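Local atomic coordinates of PfEMP1 variant 1 of strain MC (PDB entry 5LGD), a protein that probably binds a host cell-surface receptor, here through one domain of a large adhesin displayed on infected erythrocytes. Residues M5-F10 with K67-K72; I23-E28 with Q53-Q58; I98-Y103 with N107-I112. All blocks are in the same frame, centred on the assembly; numbering follows the deposited sequence.

Interaction 1. Residues M5-F10 with K67-K72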
loop_
_atom_site.group_PDB
_atom_site.type_symbol
_atom_site.label_atom_id
_atom_site.label_comp_id
_atom_site.label_asym_id
_atom_site.label_seq_id
_atom_site.Cartn_x
_atom_site.Cartn_y
_atom_site.Cartn_z
ATOM N N MET B 5 14.148 -28.137 -10.688
ATOM C CA MET B 5 13.494 -26.899 -11.091
ATOM C C MET B 5 13.479 -25.935 -9.894
ATOM O O MET B 5 14.196 -26.177 -8.918
ATOM C CB MET B 5 12.050 -27.238 -11.521
ATOM C CG MET B 5 11.281 -28.066 -10.502
ATOM S SD MET B 5 10.168 -29.322 -11.221
ATOM C CE MET B 5 11.124 -30.772 -10.925
ATOM N N SER B 6 12.650 -24.860 -9.952
ATOM C CA SER B 6 12.496 -23.916 -8.835
ATOM C C SER B 6 11.867 -24.671 -7.665
ATOM O O SER B 6 11.149 -25.650 -7.899
ATOM C CB SER B 6 11.616 -22.733 -9.236
ATOM O OG SER B 6 10.219 -23.002 -9.178
ATOM N N TYR B 7 12.139 -24.242 -6.417
ATOM C CA TYR B 7 11.575 -24.895 -5.230
ATOM C C TYR B 7 10.032 -24.930 -5.301
ATOM O O TYR B 7 9.464 -26.011 -5.208
ATOM C CB TYR B 7 12.114 -24.316 -3.901
ATOM C CG TYR B 7 11.495 -24.977 -2.686
ATOM C CD1 TYR B 7 11.797 -26.300 -2.351
ATOM C CD2 TYR B 7 10.560 -24.305 -1.905
ATOM C CE1 TYR B 7 11.192 -26.924 -1.261
ATOM C CE2 TYR B 7 9.966 -24.912 -0.801
ATOM C CZ TYR B 7 10.272 -26.223 -0.491
ATOM O OH TYR B 7 9.634 -26.806 0.575
ATOM N N ASN B 8 9.383 -23.792 -5.623
ATOM C CA ASN B 8 7.924 -23.691 -5.771
ATOM C C ASN B 8 7.403 -24.723 -6.772
ATOM O O ASN B 8 6.545 -25.517 -6.415
ATOM C CB ASN B 8 7.487 -22.265 -6.133
ATOM C CG ASN B 8 5.972 -22.081 -6.192
ATOM O OD1 ASN B 8 5.334 -22.154 -7.267
ATOM N ND2 ASN B 8 5.361 -21.850 -5.033
ATOM N N ALA B 9 8.009 -24.798 -7.970
ATOM C CA ALA B 9 7.652 -25.774 -9.019
ATOM C C ALA B 9 7.825 -27.210 -8.529
ATOM O O ALA B 9 6.933 -28.041 -8.736
ATOM C CB ALA B 9 8.511 -25.552 -10.254
ATOM N N PHE B 10 8.984 -27.499 -7.878
ATOM C CA PHE B 10 9.278 -28.829 -7.370
ATOM C C PHE B 10 8.293 -29.269 -6.303
ATOM O O PHE B 10 7.784 -30.394 -6.363
ATOM C CB PHE B 10 10.727 -28.925 -6.862
ATOM C CG PHE B 10 11.060 -30.300 -6.349
ATOM C CD1 PHE B 10 11.456 -31.304 -7.217
ATOM C CD2 PHE B 10 10.956 -30.599 -4.993
ATOM C CE1 PHE B 10 11.712 -32.591 -6.747
ATOM C CE2 PHE B 10 11.257 -31.875 -4.518
ATOM C CZ PHE B 10 11.594 -32.870 -5.402
ATOM N N LYS B 67 10.123 -30.181 3.708
ATOM C CA LYS B 67 9.660 -29.316 4.811
ATOM C C LYS B 67 10.795 -28.494 5.367
ATOM O O LYS B 67 10.593 -27.336 5.732
ATOM C CB LYS B 67 9.000 -30.118 5.941
ATOM C CG LYS B 67 7.612 -30.669 5.578
ATOM C CD LYS B 67 6.916 -31.222 6.823
ATOM C CE LYS B 67 7.457 -32.566 7.278
ATOM N NZ LYS B 67 6.877 -32.982 8.579
ATOM N N ASP B 68 11.997 -29.096 5.417
ATOM C CA ASP B 68 13.226 -28.472 5.905
ATOM C C ASP B 68 13.643 -27.279 5.061
ATOM O O ASP B 68 14.002 -26.252 5.633
ATOM C CB ASP B 68 14.349 -29.512 6.054
ATOM C CG ASP B 68 14.271 -30.290 7.358
ATOM O OD1 ASP B 68 13.952 -29.669 8.409
ATOM O OD2 ASP B 68 14.582 -31.505 7.344
ATOM N N HIS B 69 13.518 -27.363 3.722
ATOM C CA HIS B 69 13.849 -26.218 2.862
ATOM C C HIS B 69 12.774 -25.128 2.971
ATOM O O HIS B 69 13.105 -23.944 2.895
ATOM C CB HIS B 69 14.048 -26.634 1.381
ATOM C CG HIS B 69 14.767 -25.579 0.591
ATOM N ND1 HIS B 69 14.112 -24.813 -0.346
ATOM C CD2 HIS B 69 16.038 -25.132 0.701
ATOM C CE1 HIS B 69 15.001 -23.952 -0.805
ATOM N NE2 HIS B 69 16.174 -24.102 -0.203
ATOM N N PHE B 70 11.499 -25.526 3.195
ATOM C CA PHE B 70 10.371 -24.594 3.354
ATOM C C PHE B 70 10.572 -23.686 4.564
ATOM O O PHE B 70 10.203 -22.516 4.536
ATOM C CB PHE B 70 9.051 -25.369 3.511
ATOM C CG PHE B 70 7.809 -24.557 3.258
ATOM C CD1 PHE B 70 7.195 -23.859 4.288
ATOM C CD2 PHE B 70 7.244 -24.501 1.997
ATOM C CE1 PHE B 70 6.045 -23.120 4.057
ATOM C CE2 PHE B 70 6.108 -23.742 1.764
ATOM C CZ PHE B 70 5.507 -23.069 2.801
ATOM N N ARG B 71 11.100 -24.251 5.635
ATOM C CA ARG B 71 11.378 -23.565 6.889
ATOM C C ARG B 71 12.572 -22.608 6.759
ATOM O O ARG B 71 12.814 -21.810 7.662
ATOM C CB ARG B 71 11.594 -24.582 8.021
ATOM C CG ARG B 71 10.304 -25.291 8.389
ATOM C CD ARG B 71 10.480 -26.132 9.640
ATOM N NE ARG B 71 9.279 -26.930 9.873
ATOM C CZ ARG B 71 9.213 -28.251 9.762
ATOM N NH1 ARG B 71 8.066 -28.884 9.973
ATOM N NH2 ARG B 71 10.303 -28.956 9.487
ATOM N N LYS B 72 13.318 -22.686 5.632
ATOM C CA LYS B 72 14.463 -21.811 5.399
ATOM C C LYS B 72 14.087 -20.545 4.613
ATOM O O LYS B 72 14.955 -19.677 4.460
ATOM C CB LYS B 72 15.640 -22.573 4.767
ATOM C CG LYS B 72 16.360 -23.421 5.802
ATOM C CD LYS B 72 17.006 -24.680 5.246
ATOM C CE LYS B 72 17.316 -25.628 6.385
ATOM N NZ LYS B 72 18.151 -26.782 5.962
#
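Tyr7 meets His69 and Phe70. His69 turns the edge of its imidazole toward one face of the Tyr7 ring, in a T-shaped pair. The planes lie at 65° and the centroids are 4.7 Å apart. His69 ND1 leads. It sits above the ring, displaced toward the rim, and its closest atom is Tyr7 CD1 at 3.4 Å. Phe70 comes from another direction. Its CD2 lies near the plane of the Tyr7 ring, at the edge, 3.9 Å from Tyr7 CE2. The Tyr7 hydroxyl continues past it, with OH 3.3 Å from Phe70 CB. This OH also lies close to the edge of the Phe70 ring. Its hydrogen-bond partner is the carbonyl oxygen of Ile66, one residue before Lys67.

The contact joins the start of helix 7-29 to the end of helix 45-70. These two long helices run antiparallel in the core helical bundle of the domain. Tyr7 reaches across because its CG stands anti to the backbone N (chi1 179°).

The start of the first helix is itself fixed. Ser6 occupies the N-cap, and its OG accepts from Ala9 N at 3.1 Å with an angle of 162° at the hydrogen. Behind Phe70 lies helix 82-90, with Phe85, Leu86 and Leu89. An aromatic side chain of a different protein in the assembly also meets the Phe70 ring.

Interaction 2. Residues I23-E28 with Q53-Q58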
loop_
_atom_site.group_PDB
_atom_site.type_symbol
_atom_site.label_atom_id
_atom_site.label_comp_id
_atom_site.label_asym_id
_atom_site.label_seq_id
_atom_site.Cartn_x
_atom_site.Cartn_y
_atom_site.Cartn_z
ATOM N N ILE B 23 -2.909 -43.112 -5.137
ATOM C CA ILE B 23 -4.071 -43.610 -5.892
ATOM C C ILE B 23 -3.688 -44.803 -6.771
ATOM O O ILE B 23 -4.468 -45.750 -6.892
ATOM C CB ILE B 23 -4.704 -42.486 -6.770
ATOM C CG1 ILE B 23 -5.279 -41.324 -5.926
ATOM C CG2 ILE B 23 -5.733 -43.045 -7.763
ATOM C CD1 ILE B 23 -5.360 -39.992 -6.732
ATOM N N LYS B 24 -2.524 -44.713 -7.443
ATOM C CA LYS B 24 -2.039 -45.765 -8.356
ATOM C C LYS B 24 -1.749 -47.080 -7.630
ATOM O O LYS B 24 -1.751 -48.116 -8.283
ATOM C CB LYS B 24 -0.815 -45.294 -9.156
ATOM C CG LYS B 24 -1.153 -44.424 -10.351
ATOM C CD LYS B 24 0.086 -43.648 -10.778
ATOM C CE LYS B 24 0.206 -43.517 -12.274
ATOM N NZ LYS B 24 -0.681 -42.454 -12.822
ATOM N N TRP B 25 -1.520 -47.039 -6.281
ATOM C CA TRP B 25 -1.318 -48.252 -5.484
ATOM C C TRP B 25 -2.601 -49.065 -5.462
ATOM O O TRP B 25 -2.551 -50.278 -5.591
ATOM C CB TRP B 25 -0.843 -47.933 -4.065
ATOM C CG TRP B 25 0.643 -47.778 -3.988
ATOM C CD1 TRP B 25 1.337 -46.621 -3.772
ATOM C CD2 TRP B 25 1.627 -48.816 -4.140
ATOM N NE1 TRP B 25 2.692 -46.875 -3.765
ATOM C CE2 TRP B 25 2.897 -48.213 -4.012
ATOM C CE3 TRP B 25 1.557 -50.196 -4.397
ATOM C CZ2 TRP B 25 4.091 -48.955 -4.080
ATOM C CZ3 TRP B 25 2.734 -50.927 -4.472
ATOM C CH2 TRP B 25 3.985 -50.302 -4.352
ATOM N N ARG B 26 -3.746 -48.379 -5.402
ATOM C CA ARG B 26 -5.060 -49.006 -5.437
ATOM C C ARG B 26 -5.459 -49.377 -6.847
ATOM O O ARG B 26 -5.960 -50.477 -7.042
ATOM C CB ARG B 26 -6.117 -48.139 -4.750
ATOM C CG ARG B 26 -5.994 -48.150 -3.215
ATOM C CD ARG B 26 -4.955 -47.159 -2.700
ATOM N NE ARG B 26 -5.015 -47.027 -1.250
ATOM C CZ ARG B 26 -4.097 -46.427 -0.513
ATOM N NH1 ARG B 26 -2.997 -45.935 -1.079
ATOM N NH2 ARG B 26 -4.245 -46.348 0.803
ATOM N N ASP B 27 -5.177 -48.518 -7.838
ATOM C CA ASP B 27 -5.500 -48.770 -9.271
ATOM C C ASP B 27 -4.773 -50.014 -9.820
ATOM O O ASP B 27 -5.345 -50.793 -10.588
ATOM C CB ASP B 27 -5.099 -47.547 -10.108
ATOM C CG ASP B 27 -6.055 -46.381 -10.005
ATOM O OD1 ASP B 27 -6.961 -46.426 -9.126
ATOM O OD2 ASP B 27 -5.918 -45.429 -10.816
ATOM N N GLU B 28 -3.516 -50.206 -9.384
ATOM C CA GLU B 28 -2.671 -51.332 -9.795
ATOM C C GLU B 28 -2.754 -52.547 -8.842
ATOM O O GLU B 28 -2.857 -53.678 -9.322
ATOM C CB GLU B 28 -1.208 -50.869 -10.006
ATOM C CG GLU B 28 -1.004 -50.168 -11.341
ATOM C CD GLU B 28 0.182 -49.230 -11.430
ATOM O OE1 GLU B 28 -0.024 -48.043 -11.770
ATOM O OE2 GLU B 28 1.323 -49.686 -11.193
ATOM N N GLN B 53 4.734 -50.427 1.658
ATOM C CA GLN B 53 5.328 -50.014 2.941
ATOM C C GLN B 53 6.644 -49.244 2.718
ATOM O O GLN B 53 6.875 -48.238 3.387
ATOM C CB GLN B 53 5.565 -51.213 3.877
ATOM C CG GLN B 53 6.042 -50.787 5.269
ATOM C CD GLN B 53 5.915 -51.886 6.275
ATOM O OE1 GLN B 53 6.668 -52.866 6.256
ATOM N NE2 GLN B 53 4.971 -51.734 7.197
ATOM N N LYS B 54 7.493 -49.731 1.780
ATOM C CA LYS B 54 8.773 -49.119 1.406
ATOM C C LYS B 54 8.532 -47.706 0.877
ATOM O O LYS B 54 9.174 -46.762 1.346
ATOM C CB LYS B 54 9.472 -49.965 0.323
ATOM C CG LYS B 54 10.991 -49.831 0.289
ATOM C CD LYS B 54 11.565 -50.234 -1.069
ATOM C CE LYS B 54 13.070 -50.385 -1.020
ATOM N NZ LYS B 54 13.627 -50.752 -2.350
ATOM N N TRP B 55 7.593 -47.568 -0.101
ATOM C CA TRP B 55 7.213 -46.310 -0.709
ATOM C C TRP B 55 6.836 -45.294 0.342
ATOM O O TRP B 55 7.296 -44.172 0.230
ATOM C CB TRP B 55 6.033 -46.527 -1.674
ATOM C CG TRP B 55 5.495 -45.277 -2.303
ATOM C CD1 TRP B 55 6.016 -44.600 -3.367
ATOM C CD2 TRP B 55 4.299 -44.585 -1.933
ATOM N NE1 TRP B 55 5.207 -43.537 -3.695
ATOM C CE2 TRP B 55 4.132 -43.517 -2.844
ATOM C CE3 TRP B 55 3.347 -44.762 -0.913
ATOM C CZ2 TRP B 55 3.064 -42.619 -2.753
ATOM C CZ3 TRP B 55 2.268 -43.892 -0.854
ATOM C CH2 TRP B 55 2.140 -42.832 -1.761
ATOM N N VAL B 56 6.000 -45.671 1.350
ATOM C CA VAL B 56 5.554 -44.775 2.438
ATOM C C VAL B 56 6.766 -44.183 3.176
ATOM O O VAL B 56 6.811 -42.975 3.362
ATOM C CB VAL B 56 4.540 -45.413 3.435
ATOM C CG1 VAL B 56 3.947 -44.363 4.373
ATOM C CG2 VAL B 56 3.427 -46.158 2.722
ATOM N N GLU B 57 7.763 -45.016 3.532
ATOM C CA GLU B 57 8.980 -44.563 4.213
ATOM C C GLU B 57 9.831 -43.648 3.324
ATOM O O GLU B 57 10.285 -42.616 3.814
ATOM C CB GLU B 57 9.792 -45.727 4.810
ATOM C CG GLU B 57 9.814 -45.734 6.332
ATOM C CD GLU B 57 10.294 -44.464 7.016
ATOM O OE1 GLU B 57 11.482 -44.105 6.843
ATOM O OE2 GLU B 57 9.482 -43.827 7.725
ATOM N N GLN B 58 9.968 -43.971 2.014
ATOM C CA GLN B 58 10.663 -43.134 1.007
ATOM C C GLN B 58 10.012 -41.746 0.904
ATOM O O GLN B 58 10.726 -40.739 0.846
ATOM C CB GLN B 58 10.634 -43.790 -0.392
ATOM C CG GLN B 58 11.994 -44.279 -0.877
ATOM C CD GLN B 58 11.985 -45.742 -1.294
ATOM O OE1 GLN B 58 12.695 -46.582 -0.720
ATOM N NE2 GLN B 58 11.206 -46.080 -2.319
#
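Trp25 points the edge of its indole at the face of Trp55. The edge of the five-membered ring of Trp25 meets the face of the six-membered ring of Trp55 in a T-shaped pair, with centroids 4.7 Å apart and planes at 61°. The touching corner of Trp25 is NE1. It stands above the Trp55 plane, displaced toward the rim, 3.3 Å from Trp55 CD2 and 3.5 Å from Trp55 CG. The polar edge of one indole is therefore turned to the pi face of the other. Trp25 CD1 reaches the benzo side, 4.0 Å from Trp55 CE3. On its other flank, Trp25 CZ2 packs 3.9 Å from Trp55 CB. The indoles pass one another from opposite helices. Trp55 reaches out with CG anti to its backbone N (chi1 176°), whereas Trp25 has CG anti to its carbonyl carbon (chi1 -86°).

Both rings have further neighbours. Trp25 also meets the rings of Phe52 and His29, and Trp55 rests on Glu152 of helix 144-162. A Tris molecule, probably from the crystallisation liquor, lies beside Trp25. The pair is a surface contact between helices 7-29 and 45-70, part of the three-helix bundle that they form with helix 144-162.

Interaction 3. Residues I98-Y103 with N107-I112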
loop_
_atom_site.group_PDB
_atom_site.type_symbol
_atom_site.label_atom_id
_atom_site.label_comp_id
_atom_site.label_asym_id
_atom_site.label_seq_id
_atom_site.Cartn_x
_atom_site.Cartn_y
_atom_site.Cartn_z
ATOM N N ILE B 98 -4.963 -25.555 -5.758
ATOM C CA ILE B 98 -3.629 -25.321 -6.330
ATOM C C ILE B 98 -3.302 -26.422 -7.345
ATOM O O ILE B 98 -2.926 -26.115 -8.472
ATOM C CB ILE B 98 -2.571 -25.158 -5.214
ATOM C CG1 ILE B 98 -2.792 -23.811 -4.475
ATOM C CG2 ILE B 98 -1.119 -25.300 -5.737
ATOM C CD1 ILE B 98 -2.026 -23.679 -3.167
ATOM N N ILE B 99 -3.552 -27.682 -6.978
ATOM C CA ILE B 99 -3.327 -28.826 -7.884
ATOM C C ILE B 99 -4.114 -28.666 -9.147
ATOM O O ILE B 99 -3.508 -28.772 -10.204
ATOM C CB ILE B 99 -3.516 -30.193 -7.217
ATOM C CG1 ILE B 99 -2.372 -30.386 -6.179
ATOM C CG2 ILE B 99 -3.474 -31.330 -8.264
ATOM C CD1 ILE B 99 -2.632 -31.375 -5.220
ATOM N N GLN B 100 -5.419 -28.332 -9.055
ATOM C CA GLN B 100 -6.250 -28.146 -10.241
ATOM C C GLN B 100 -5.798 -26.988 -11.120
ATOM O O GLN B 100 -5.816 -27.131 -12.333
ATOM C CB GLN B 100 -7.750 -28.034 -9.929
ATOM C CG GLN B 100 -8.533 -28.316 -11.196
ATOM C CD GLN B 100 -10.011 -28.422 -11.035
ATOM O OE1 GLN B 100 -10.529 -28.804 -9.981
ATOM N NE2 GLN B 100 -10.720 -28.145 -12.121
ATOM N N ASP B 101 -5.433 -25.852 -10.531
ATOM C CA ASP B 101 -4.947 -24.662 -11.247
ATOM C C ASP B 101 -3.647 -24.975 -12.020
ATOM O O ASP B 101 -3.439 -24.447 -13.106
ATOM C CB ASP B 101 -4.660 -23.529 -10.235
ATOM C CG ASP B 101 -5.884 -22.817 -9.685
ATOM O OD1 ASP B 101 -7.023 -23.187 -10.080
ATOM O OD2 ASP B 101 -5.709 -21.900 -8.846
ATOM N N THR B 102 -2.791 -25.836 -11.449
ATOM C CA THR B 102 -1.519 -26.243 -12.017
ATOM C C THR B 102 -1.655 -27.334 -13.080
ATOM O O THR B 102 -0.983 -27.256 -14.101
ATOM C CB THR B 102 -0.575 -26.644 -10.875
ATOM O OG1 THR B 102 -0.560 -25.599 -9.898
ATOM C CG2 THR B 102 0.850 -26.927 -11.342
ATOM N N TYR B 103 -2.519 -28.326 -12.865
ATOM C CA TYR B 103 -2.635 -29.480 -13.775
ATOM C C TYR B 103 -3.825 -29.467 -14.688
ATOM O O TYR B 103 -3.816 -30.177 -15.687
ATOM C CB TYR B 103 -2.593 -30.786 -12.972
ATOM C CG TYR B 103 -1.212 -31.019 -12.399
ATOM C CD1 TYR B 103 -0.799 -30.376 -11.233
ATOM C CD2 TYR B 103 -0.287 -31.821 -13.066
ATOM C CE1 TYR B 103 0.504 -30.527 -10.742
ATOM C CE2 TYR B 103 1.013 -31.974 -12.591
ATOM C CZ TYR B 103 1.407 -31.323 -11.431
ATOM O OH TYR B 103 2.680 -31.534 -10.954
ATOM N N ASN B 107 -10.778 -34.547 -12.780
ATOM C CA ASN B 107 -10.994 -35.935 -12.393
ATOM C C ASN B 107 -9.918 -36.442 -11.506
ATOM O O ASN B 107 -10.173 -37.248 -10.617
ATOM C CB ASN B 107 -11.152 -36.812 -13.599
ATOM C CG ASN B 107 -11.791 -38.113 -13.252
ATOM O OD1 ASN B 107 -12.942 -38.185 -12.830
ATOM N ND2 ASN B 107 -11.018 -39.144 -13.294
ATOM N N GLU B 108 -8.699 -35.965 -11.736
ATOM C CA GLU B 108 -7.570 -36.260 -10.893
ATOM C C GLU B 108 -7.909 -35.671 -9.485
ATOM O O GLU B 108 -7.668 -36.344 -8.484
ATOM C CB GLU B 108 -6.314 -35.639 -11.531
ATOM C CG GLU B 108 -5.117 -35.508 -10.644
ATOM C CD GLU B 108 -3.960 -34.916 -11.409
ATOM O OE1 GLU B 108 -3.250 -35.696 -12.085
ATOM O OE2 GLU B 108 -3.765 -33.680 -11.338
ATOM N N ILE B 109 -8.580 -34.497 -9.432
ATOM C CA ILE B 109 -8.977 -33.861 -8.163
ATOM C C ILE B 109 -10.031 -34.722 -7.467
ATOM O O ILE B 109 -9.867 -35.021 -6.291
ATOM C CB ILE B 109 -9.413 -32.378 -8.345
ATOM C CG1 ILE B 109 -8.257 -31.521 -8.872
ATOM C CG2 ILE B 109 -10.060 -31.784 -7.066
ATOM C CD1 ILE B 109 -7.067 -31.368 -7.978
ATOM N N LYS B 110 -11.039 -35.215 -8.218
ATOM C CA LYS B 110 -12.079 -36.116 -7.693
ATOM C C LYS B 110 -11.456 -37.325 -6.945
ATOM O O LYS B 110 -11.884 -37.633 -5.833
ATOM C CB LYS B 110 -12.974 -36.615 -8.841
ATOM C CG LYS B 110 -14.271 -37.310 -8.414
ATOM C CD LYS B 110 -15.058 -37.693 -9.659
ATOM C CE LYS B 110 -16.471 -38.068 -9.341
ATOM N NZ LYS B 110 -17.258 -38.253 -10.581
ATOM N N ARG B 111 -10.470 -38.011 -7.595
ATOM C CA ARG B 111 -9.743 -39.181 -7.079
ATOM C C ARG B 111 -8.966 -38.831 -5.792
ATOM O O ARG B 111 -8.971 -39.619 -4.836
ATOM C CB ARG B 111 -8.753 -39.765 -8.139
ATOM C CG ARG B 111 -9.355 -40.187 -9.495
ATOM C CD ARG B 111 -8.577 -41.233 -10.335
ATOM N NE ARG B 111 -7.108 -41.229 -10.228
ATOM C CZ ARG B 111 -6.287 -40.395 -10.866
ATOM N NH1 ARG B 111 -6.771 -39.424 -11.615
ATOM N NH2 ARG B 111 -4.976 -40.484 -10.698
ATOM N N ILE B 112 -8.289 -37.650 -5.779
ATOM C CA ILE B 112 -7.481 -37.186 -4.652
ATOM C C ILE B 112 -8.425 -36.906 -3.454
ATOM O O ILE B 112 -8.201 -37.441 -2.366
ATOM C CB ILE B 112 -6.607 -35.961 -5.033
ATOM C CG1 ILE B 112 -5.584 -36.364 -6.133
ATOM C CG2 ILE B 112 -5.892 -35.416 -3.763
ATOM C CD1 ILE B 112 -4.787 -35.254 -6.828
#
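Ile109 lies across from Gln100 and Ile99. Its CB is 4.1 Å from Gln100 OE1, and its CG2 is at a similar reach from the same oxygen. Next along the longer branch, Ile109 CG1 is 3.7 Å from Gln100 CB. The extended glutamine chain passes this methylene at about a right angle. Ile109 CD1, the tip, packs 3.6 Å from Ile99 CG2 and also lies against the backbone N of Gln100. CG1 stands anti to the carbonyl carbon (chi1 -62°), which aims this branch at the facing helix. One turn on, Ile112 CD1 extends the apolar patch more loosely, 4.4 Å from Ile99 CG2.

Glu108 borders the patch. Its OE2 lies 3.5 Å from Tyr103 CB and 3.9 Å from Ile99 CG2, so this oxygen meets carbon on both residues. The other oxygen, OE1, is hydrogen-bonded to His16 NE2 of helix 7-29. The His16 ring also stacks with Tyr103, so one histidine touches both the acid and the ring and probably helps to hold them in place. Leu96 packs on Ile109 and Ile112.

Helices 92-103 and 106-118 are separated by a very short turn, where Asp105 OD1 accepts from Glu108 N. The two segments run nearly antiparallel, at 154°, with axes 9.9 Å apart. This is an alpha-hairpin, inserted in the chain between the second and third long helices of the bundle.

Overall arrangement
Interactions 1 and 2 join the same two helices, 7-29 and 45-70, at points whose centres are 23 Å apart. Interaction 2 is nested within the loop closed by interaction 1. Both rest on T-shaped aromatic pairs. Interaction 2 is a surface contact; interaction 1 is partly buried. Interactions 1 and 3 both have residues within reach of the other protein of the assembly, but no such chain touches interaction 2. Interaction 3 is buried, mostly aliphatic, and includes a carboxylate held by a histidine of helix 7-29. It touches interaction 2 directly, where Ile23 packs on Arg111 and Ile112. Helix 7-29 supplies one side of interactions 1 and 2 and packs against interaction 3.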